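Periplasmic binding protein (Veillonella parvula, PDB 4OVK) probably binds a solute in the periplasm and delivers it to an ABC transporter for uptake. Local coordinates at residues A[201-207]-A[292-297]; A[230-234]-A[257-263]. The contacts are given in a common frame with arbitrary orientation. Where two conformers were deposited one is given. Residues are numbered along the deposited sequence.

Contact 1 of 2, residues A[201-207]-A[292-297]; sequences MITMTGG and MGQLIQ
The C-terminal turns of helices 197-204 and 285-296 pack together here. The first helix ends at M204. T205 leaves helical angles, and G206 has phi/psi of 87/26. G206 is the C-prime residue of a Schellman motif: G207 N bonds to I202 O at 2.9 Å and G206 N to T203 O at 3.1 Å. Of the CA atoms, those of T205, just past the first helix, and G293 are closest, 4.9 Å apart. M292 is selenomethionine, with chi1 m, chi2 t and chi3 near 56°. It points toward the first segment, and its CE lies 3.7 Å from I202 CG1. Its SE is 3.9 Å from CB of M201, another selenomethionine. At G293, T205 CG2 lies 4.0 Å from the backbone N. I296, rotamer mt, places CD1 3.4 Å from T205 OG1. That hydroxyl donates back to M201 O, in the last turn of the helix, at 2.8 Å. I296 CG2 sits 3.6 Å from G207 N. Q297 leaves the helix with phi/psi of -132/67. With chi1 and chi2 both m, its NE2 donates to G206 O at 2.8 Å. Its CG lies 3.5 Å from T205 O, a buried carbonyl without a polar partner. A CB on G206 would clash with this CG, and positive phi also favours glycine. The contact is thus a mainly apolar helix-end packing closed by one polar link. I202 and I296 both rest on V181 of strand 180-184, while T205 touches F167 of helix 150-170.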
HETATM    1  N   MSE A 201      -5.327  10.802  -4.292  1.00 21.84           N
HETATM    2  CA  MSE A 201      -5.168   9.932  -5.476  1.00 20.42           C
HETATM    3  C   MSE A 201      -6.325  10.153  -6.441  1.00 19.03           C
HETATM    4  O   MSE A 201      -6.131  10.215  -7.661  1.00 20.17           O
HETATM    5  CB  MSE A 201      -5.008   8.450  -5.077  1.00 21.58           C
HETATM    6  CG  MSE A 201      -3.596   8.188  -4.537  1.00 27.28           C
HETATM    7 SE   MSE A 201      -3.214   6.255  -4.440  0.75 43.07          SE
HETATM    8  CE  MSE A 201      -4.566   6.123  -3.018  1.00 26.36           C
ATOM      9  N   ILE A 202      -7.531  10.303  -5.914  1.00 19.41           N
ATOM     10  CA  ILE A 202      -8.698  10.609  -6.761  1.00 19.16           C
ATOM     11  C   ILE A 202      -8.490  11.932  -7.520  1.00 20.27           C
ATOM     12  O   ILE A 202      -8.731  12.020  -8.743  1.00 20.34           O
ATOM     13  CB  ILE A 202     -10.007  10.619  -5.933  1.00 20.59           C
ATOM     14  CG1 ILE A 202     -10.414   9.180  -5.591  1.00 19.87           C
ATOM     15  CG2 ILE A 202     -11.141  11.310  -6.691  1.00 21.28           C
ATOM     16  CD1 ILE A 202     -11.519   9.060  -4.559  1.00 22.35           C
ATOM     17  N   THR A 203      -8.011  12.949  -6.804  1.00 20.25           N
ATOM     18  CA  THR A 203      -7.785  14.263  -7.406  1.00 21.81           C
ATOM     19  C   THR A 203      -6.695  14.180  -8.476  1.00 21.51           C
ATOM     20  O   THR A 203      -6.863  14.712  -9.565  1.00 20.80           O
ATOM     21  CB  THR A 203      -7.391  15.310  -6.344  1.00 24.97           C
ATOM     22  OG1 THR A 203      -8.496  15.529  -5.456  1.00 25.87           O
ATOM     23  CG2 THR A 203      -7.001  16.638  -6.995  1.00 25.06           C
HETATM   24  N   MSE A 204      -5.588  13.493  -8.174  1.00 20.93           N
HETATM   25  CA  MSE A 204      -4.466  13.438  -9.104  1.00 21.90           C
HETATM   26  C   MSE A 204      -4.846  12.708 -10.375  1.00 20.78           C
HETATM   27  O   MSE A 204      -4.279  12.974 -11.427  1.00 26.74           O
HETATM   28  CB  MSE A 204      -3.254  12.790  -8.443  1.00 25.27           C
HETATM   29  CG  MSE A 204      -2.020  12.742  -9.347  1.00 37.31           C
HETATM   30 SE   MSE A 204      -1.319  14.547  -9.778  1.00 64.51          SE
HETATM   31  CE  MSE A 204      -0.618  15.063  -8.005  1.00 63.33           C
ATOM     32  N   THR A 205      -5.805  11.789 -10.298  1.00 21.12           N
ATOM     33  CA  THR A 205      -6.226  11.021 -11.476  1.00 19.44           C
ATOM     34  C   THR A 205      -7.495  11.572 -12.143  1.00 22.02           C
ATOM     35  O   THR A 205      -8.098  10.910 -12.993  1.00 20.41           O
ATOM     36  CB  THR A 205      -6.367   9.524 -11.131  1.00 20.89           C
ATOM     37  OG1 THR A 205      -7.317   9.350 -10.073  1.00 19.64           O
ATOM     38  CG2 THR A 205      -5.002   8.953 -10.696  1.00 21.12           C
ATOM     39  N   GLY A 206      -7.878  12.796 -11.783  1.00 20.50           N
ATOM     40  CA  GLY A 206      -8.918  13.527 -12.508  1.00 22.80           C
ATOM     41  C   GLY A 206     -10.349  13.271 -12.077  1.00 21.48           C
ATOM     42  O   GLY A 206     -11.289  13.462 -12.864  1.00 23.16           O
ATOM     43  N   GLY A 207     -10.529  12.868 -10.820  1.00 19.19           N
ATOM     44  CA  GLY A 207     -11.864  12.689 -10.270  1.00 20.29           C
ATOM     45  C   GLY A 207     -12.209  13.780  -9.282  1.00 22.17           C
ATOM     46  O   GLY A 207     -11.320  14.489  -8.772  1.00 22.11           O
HETATM   47  N   MSE A 292      -6.331   3.567 -11.428  0.70 12.54           N
HETATM   48  CA  MSE A 292      -7.338   4.598 -11.175  0.70 13.16           C
HETATM   49  C   MSE A 292      -7.464   5.534 -12.345  0.70 13.80           C
HETATM   50  O   MSE A 292      -8.574   5.896 -12.743  0.70 16.70           O
HETATM   51  CB  MSE A 292      -6.979   5.403  -9.926  0.70 13.48           C
HETATM   52  CG  MSE A 292      -7.091   4.508  -8.697  0.70 14.83           C
HETATM   53 SE   MSE A 292      -6.729   5.565  -7.087  0.70 20.05          SE
HETATM   54  CE  MSE A 292      -8.120   6.912  -7.410  0.70 12.42           C
ATOM     55  N   GLY A 293      -6.333   5.941 -12.904  1.00 15.23           N
ATOM     56  CA  GLY A 293      -6.332   6.843 -14.070  1.00 15.27           C
ATOM     57  C   GLY A 293      -7.163   6.310 -15.224  1.00 15.66           C
ATOM     58  O   GLY A 293      -7.954   7.041 -15.853  1.00 17.62           O
ATOM     59  N   GLN A 294      -6.997   5.032 -15.511  1.00 15.64           N
ATOM     60  CA  GLN A 294      -7.748   4.441 -16.608  1.00 16.62           C
ATOM     61  C   GLN A 294      -9.233   4.207 -16.298  1.00 17.93           C
ATOM     62  O   GLN A 294     -10.024   4.110 -17.219  1.00 20.31           O
ATOM     63  CB  GLN A 294      -7.064   3.194 -17.148  1.00 17.90           C
ATOM     64  CG  GLN A 294      -5.846   3.587 -17.952  1.00 21.45           C
ATOM     65  CD  GLN A 294      -5.187   2.452 -18.691  1.00 22.07           C
ATOM     66  OE1 GLN A 294      -5.281   1.284 -18.296  1.00 25.71           O
ATOM     67  NE2 GLN A 294      -4.481   2.799 -19.771  1.00 20.90           N
ATOM     68  N   LEU A 295      -9.602   4.124 -15.021  1.00 16.29           N
ATOM     69  CA  LEU A 295     -11.011   4.100 -14.644  1.00 18.08           C
ATOM     70  C   LEU A 295     -11.629   5.481 -14.777  1.00 18.12           C
ATOM     71  O   LEU A 295     -12.722   5.620 -15.279  1.00 20.89           O
ATOM     72  CB  LEU A 295     -11.210   3.633 -13.199  1.00 20.90           C
ATOM     73  CG  LEU A 295     -10.944   2.171 -12.866  1.00 25.07           C
ATOM     74  CD1 LEU A 295     -11.214   1.944 -11.381  1.00 29.85           C
ATOM     75  CD2 LEU A 295     -11.785   1.265 -13.741  1.00 28.48           C
ATOM     76  N   ILE A 296     -10.913   6.504 -14.323  1.00 17.08           N
ATOM     77  CA  ILE A 296     -11.517   7.824 -14.131  1.00 18.12           C
ATOM     78  C   ILE A 296     -11.407   8.708 -15.389  1.00 18.90           C
ATOM     79  O   ILE A 296     -12.404   9.316 -15.808  1.00 22.81           O
ATOM     80  CB  ILE A 296     -10.919   8.506 -12.884  1.00 18.19           C
ATOM     81  CG1 ILE A 296     -11.197   7.633 -11.646  1.00 18.18           C
ATOM     82  CG2 ILE A 296     -11.485   9.914 -12.730  1.00 18.99           C
ATOM     83  CD1 ILE A 296     -10.479   8.050 -10.377  1.00 20.14           C
ATOM     84  N   GLN A 297     -10.215   8.768 -15.988  1.00 19.49           N
ATOM     85  CA  GLN A 297      -9.974   9.566 -17.196  1.00 18.13           C
ATOM     86  C   GLN A 297      -9.235   8.752 -18.253  1.00 17.54           C
ATOM     87  O   GLN A 297      -8.084   9.048 -18.570  1.00 19.33           O
ATOM     88  CB  GLN A 297      -9.147  10.814 -16.871  1.00 19.01           C
ATOM     89  CG  GLN A 297      -9.807  11.774 -15.903  1.00 18.60           C
ATOM     90  CD  GLN A 297     -10.978  12.542 -16.493  1.00 20.40           C
ATOM     91  OE1 GLN A 297     -11.284  12.466 -17.695  1.00 21.61           O
ATOM     92  NE2 GLN A 297     -11.626  13.318 -15.647  1.00 22.49           N
TER

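Contact 2 of 2, residues A[230-234]-A[257-263]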
ATOM      1  N   ASP A 230     -24.409  11.066  -4.926  1.00 28.00           N
ATOM      2  CA  ASP A 230     -24.690  10.315  -6.157  1.00 28.39           C
ATOM      3  C   ASP A 230     -23.419  10.107  -7.002  1.00 26.43           C
ATOM      4  O   ASP A 230     -23.319  10.596  -8.135  1.00 28.98           O
ATOM      5  CB  ASP A 230     -25.795  11.016  -6.972  1.00 29.89           C
ATOM      6  CG  ASP A 230     -26.504  10.075  -7.935  1.00 31.73           C
ATOM      7  OD1 ASP A 230     -26.250   8.853  -7.888  1.00 29.84           O
ATOM      8  OD2 ASP A 230     -27.342  10.551  -8.732  1.00 40.75           O
ATOM      9  N   PRO A 231     -22.434   9.382  -6.449  1.00 21.68           N
ATOM     10  CA  PRO A 231     -21.176   9.213  -7.165  1.00 19.00           C
ATOM     11  C   PRO A 231     -21.341   8.461  -8.487  1.00 19.35           C
ATOM     12  O   PRO A 231     -22.239   7.605  -8.622  1.00 19.76           O
ATOM     13  CB  PRO A 231     -20.306   8.427  -6.172  1.00 19.02           C
ATOM     14  CG  PRO A 231     -21.271   7.723  -5.294  1.00 20.90           C
ATOM     15  CD  PRO A 231     -22.442   8.643  -5.171  1.00 22.98           C
ATOM     16  N   ASP A 232     -20.506   8.834  -9.454  1.00 18.94           N
ATOM     17  CA  ASP A 232     -20.415   8.168 -10.769  1.00 18.46           C
ATOM     18  C   ASP A 232     -19.608   6.866 -10.719  1.00 18.70           C
ATOM     19  O   ASP A 232     -19.846   5.935 -11.507  1.00 19.39           O
ATOM     20  CB  ASP A 232     -19.764   9.111 -11.784  1.00 20.55           C
ATOM     21  CG  ASP A 232     -20.527  10.424 -11.946  1.00 23.97           C
ATOM     22  OD1 ASP A 232     -21.664  10.393 -12.476  1.00 28.15           O
ATOM     23  OD2 ASP A 232     -19.987  11.488 -11.546  1.00 24.92           O
ATOM     24  N   ILE A 233     -18.631   6.823  -9.812  1.00 17.57           N
ATOM     25  CA  ILE A 233     -17.716   5.689  -9.670  1.00 16.05           C
ATOM     26  C   ILE A 233     -17.568   5.387  -8.180  1.00 14.91           C
ATOM     27  O   ILE A 233     -17.493   6.314  -7.371  1.00 15.91           O
ATOM     28  CB  ILE A 233     -16.328   6.017 -10.273  1.00 16.64           C
ATOM     29  CG1 ILE A 233     -16.431   6.217 -11.788  1.00 16.87           C
ATOM     30  CG2 ILE A 233     -15.316   4.911  -9.984  1.00 16.99           C
ATOM     31  CD1 ILE A 233     -15.184   6.805 -12.425  1.00 19.23           C
ATOM     32  N   ILE A 234     -17.570   4.103  -7.825  1.00 14.25           N
ATOM     33  CA  ILE A 234     -17.333   3.676  -6.435  1.00 15.08           C
ATOM     34  C   ILE A 234     -16.167   2.696  -6.462  1.00 14.30           C
ATOM     35  O   ILE A 234     -16.170   1.753  -7.253  1.00 15.82           O
ATOM     36  CB  ILE A 234     -18.573   2.987  -5.816  1.00 17.36           C
ATOM     37  CG1 ILE A 234     -19.752   3.969  -5.714  1.00 19.02           C
ATOM     38  CG2 ILE A 234     -18.243   2.414  -4.432  1.00 17.46           C
ATOM     39  CD1 ILE A 234     -21.094   3.298  -5.443  1.00 19.76           C
ATOM     40  N   TRP A 257     -28.613   1.014  -2.441  1.00 28.69           N
ATOM     41  CA  TRP A 257     -27.666   1.538  -3.417  1.00 25.73           C
ATOM     42  C   TRP A 257     -28.267   1.623  -4.831  1.00 26.25           C
ATOM     43  O   TRP A 257     -27.623   2.144  -5.725  1.00 24.52           O
ATOM     44  CB  TRP A 257     -26.412   0.648  -3.429  1.00 23.43           C
ATOM     45  CG  TRP A 257     -25.598   0.784  -2.179  1.00 23.36           C
ATOM     46  CD1 TRP A 257     -25.745   0.079  -1.023  1.00 24.86           C
ATOM     47  CD2 TRP A 257     -24.523   1.700  -1.958  1.00 22.69           C
ATOM     48  NE1 TRP A 257     -24.825   0.498  -0.089  1.00 23.16           N
ATOM     49  CE2 TRP A 257     -24.063   1.494  -0.635  1.00 23.43           C
ATOM     50  CE3 TRP A 257     -23.902   2.675  -2.747  1.00 23.19           C
ATOM     51  CZ2 TRP A 257     -23.002   2.224  -0.086  1.00 23.25           C
ATOM     52  CZ3 TRP A 257     -22.846   3.408  -2.196  1.00 23.40           C
ATOM     53  CH2 TRP A 257     -22.406   3.174  -0.882  1.00 25.27           C
ATOM     54  N   SER A 258     -29.499   1.140  -5.020  1.00 28.22           N
ATOM     55  CA  SER A 258     -30.032   0.863  -6.376  1.00 29.77           C
ATOM     56  C   SER A 258     -30.198   2.073  -7.303  1.00 30.24           C
ATOM     57  O   SER A 258     -30.197   1.916  -8.525  1.00 32.77           O
ATOM     58  CB  SER A 258     -31.361   0.099  -6.293  1.00 31.93           C
ATOM     59  OG  SER A 258     -32.392   0.904  -5.747  1.00 29.58           O
ATOM     60  N   ASN A 259     -30.343   3.264  -6.728  1.00 29.12           N
ATOM     61  CA  ASN A 259     -30.582   4.478  -7.505  1.00 30.20           C
ATOM     62  C   ASN A 259     -29.343   5.370  -7.652  1.00 28.22           C
ATOM     63  O   ASN A 259     -29.444   6.494  -8.153  1.00 29.56           O
ATOM     64  CB  ASN A 259     -31.729   5.267  -6.867  1.00 35.76           C
ATOM     65  CG  ASN A 259     -33.051   4.524  -6.927  1.00 47.28           C
ATOM     66  OD1 ASN A 259     -33.409   3.946  -7.958  1.00 61.22           O
ATOM     67  ND2 ASN A 259     -33.786   4.537  -5.819  1.00 55.81           N
ATOM     68  N   ILE A 260     -28.180   4.867  -7.235  1.00 24.14           N
ATOM     69  CA  ILE A 260     -26.922   5.614  -7.339  1.00 26.24           C
ATOM     70  C   ILE A 260     -26.361   5.426  -8.749  1.00 25.52           C
ATOM     71  O   ILE A 260     -26.346   4.303  -9.260  1.00 25.66           O
ATOM     72  CB  ILE A 260     -25.886   5.128  -6.301  1.00 27.18           C
ATOM     73  CG1 ILE A 260     -26.412   5.318  -4.873  1.00 30.63           C
ATOM     74  CG2 ILE A 260     -24.541   5.831  -6.498  1.00 26.41           C
ATOM     75  CD1 ILE A 260     -26.306   6.720  -4.342  1.00 33.78           C
ATOM     76  N   LYS A 261     -25.893   6.514  -9.365  1.00 25.20           N
ATOM     77  CA  LYS A 261     -25.368   6.470 -10.746  1.00 24.96           C
ATOM     78  C   LYS A 261     -24.328   5.354 -10.946  1.00 22.34           C
ATOM     79  O   LYS A 261     -24.443   4.558 -11.874  1.00 22.59           O
ATOM     80  CB  LYS A 261     -24.769   7.823 -11.156  1.00 27.40           C
ATOM     81  CG  LYS A 261     -25.786   8.947 -11.350  1.00 30.32           C
ATOM     82  CD  LYS A 261     -25.076  10.296 -11.497  1.00 35.20           C
ATOM     83  CE  LYS A 261     -26.035  11.443 -11.753  1.00 37.85           C
ATOM     84  NZ  LYS A 261     -25.312  12.747 -11.793  1.00 43.40           N
ATOM     85  N   ALA A 262     -23.329   5.289 -10.067  1.00 20.85           N
ATOM     86  CA  ALA A 262     -22.297   4.240 -10.153  1.00 20.27           C
ATOM     87  C   ALA A 262     -22.889   2.836 -10.164  1.00 19.96           C
ATOM     88  O   ALA A 262     -22.350   1.942 -10.802  1.00 19.02           O
ATOM     89  CB  ALA A 262     -21.274   4.365  -9.017  1.00 20.88           C
ATOM     90  N   VAL A 263     -24.005   2.650  -9.462  1.00 21.29           N
ATOM     91  CA  VAL A 263     -24.634   1.343  -9.353  1.00 20.56           C
ATOM     92  C   VAL A 263     -25.447   1.036 -10.610  1.00 22.47           C
ATOM     93  O   VAL A 263     -25.353  -0.061 -11.169  1.00 25.34           O
ATOM     94  CB  VAL A 263     -25.488   1.248  -8.074  1.00 24.60           C
ATOM     95  CG1 VAL A 263     -26.176  -0.109  -7.976  1.00 27.91           C
ATOM     96  CG2 VAL A 263     -24.607   1.488  -6.855  1.00 25.83           C
TER
HETATM   97  O   HOH W   1     -23.273  13.173  -9.098  1.00 35.37           O
HETATM   98  O   HOH W   2     -29.158   8.643  -9.793  1.00 41.82           O
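Two hydrogen bonds join the start of helix 261-264 to the loop before strand 233-236. K261 N donates to D230 OD1 at 2.8 Å, and A262 N donates to P231 O at 2.9 Å. One carboxylate and one carbonyl thus take up amide groups of the helix's first turn. Water 2 adds a bridge, donating to D230 OD2 and to N259 O. Water 1 donates to D230 O and accepts a weak bond from K261 NZ. K261 NZ stays beyond salt-bridge range of D230 OD2, at 4.3 Å, and of D232 OD1, at 4.4 Å. D232 OD2 instead accepts from K180 N. The segments lie on a beta-alpha-beta crossover: the chain leaves strand 233-236, passes through helices 244-248 and 261-264, and returns as the neighbouring parallel strand 268-270, outermost in the sheet. A type I turn from W257 to I260 precedes the helix, with I260 at the N-cap position. A262 CA makes a CH...O contact of 3.3 Å to D232 O. Apolar packing lies further out. I234 CG1 meets A262 CB at 3.7 Å, and I234 CD1 meets W257 CZ3 at 3.7 Å. P231 CD lies 3.8 Å from I260 CG2. W257 also packs on M223 and I226 of helix 223-229.

Overall arrangement
Both contacts belong to the half of the protein built on the parallel sheet of strands 208-209, 180-184, 233-236 and 268-270. The centres of contact 1 and contact 2 are about 17 Å apart. In sequence, contact 2 falls wholly between the two segments of contact 1. Contact 1 joins two helix ends, is largely buried and relies mostly on apolar side chains. Contact 2 joins the loop leading into strand 233-236 to a helix start and lies farther from the chain centre. It has a buried apolar part, but its more open side carries D230, D232, K261 and two bridging waters. The two meet at I233, whose CD1 packs 4.0 Å from L295 O and 4.1 Å from I296 CG1.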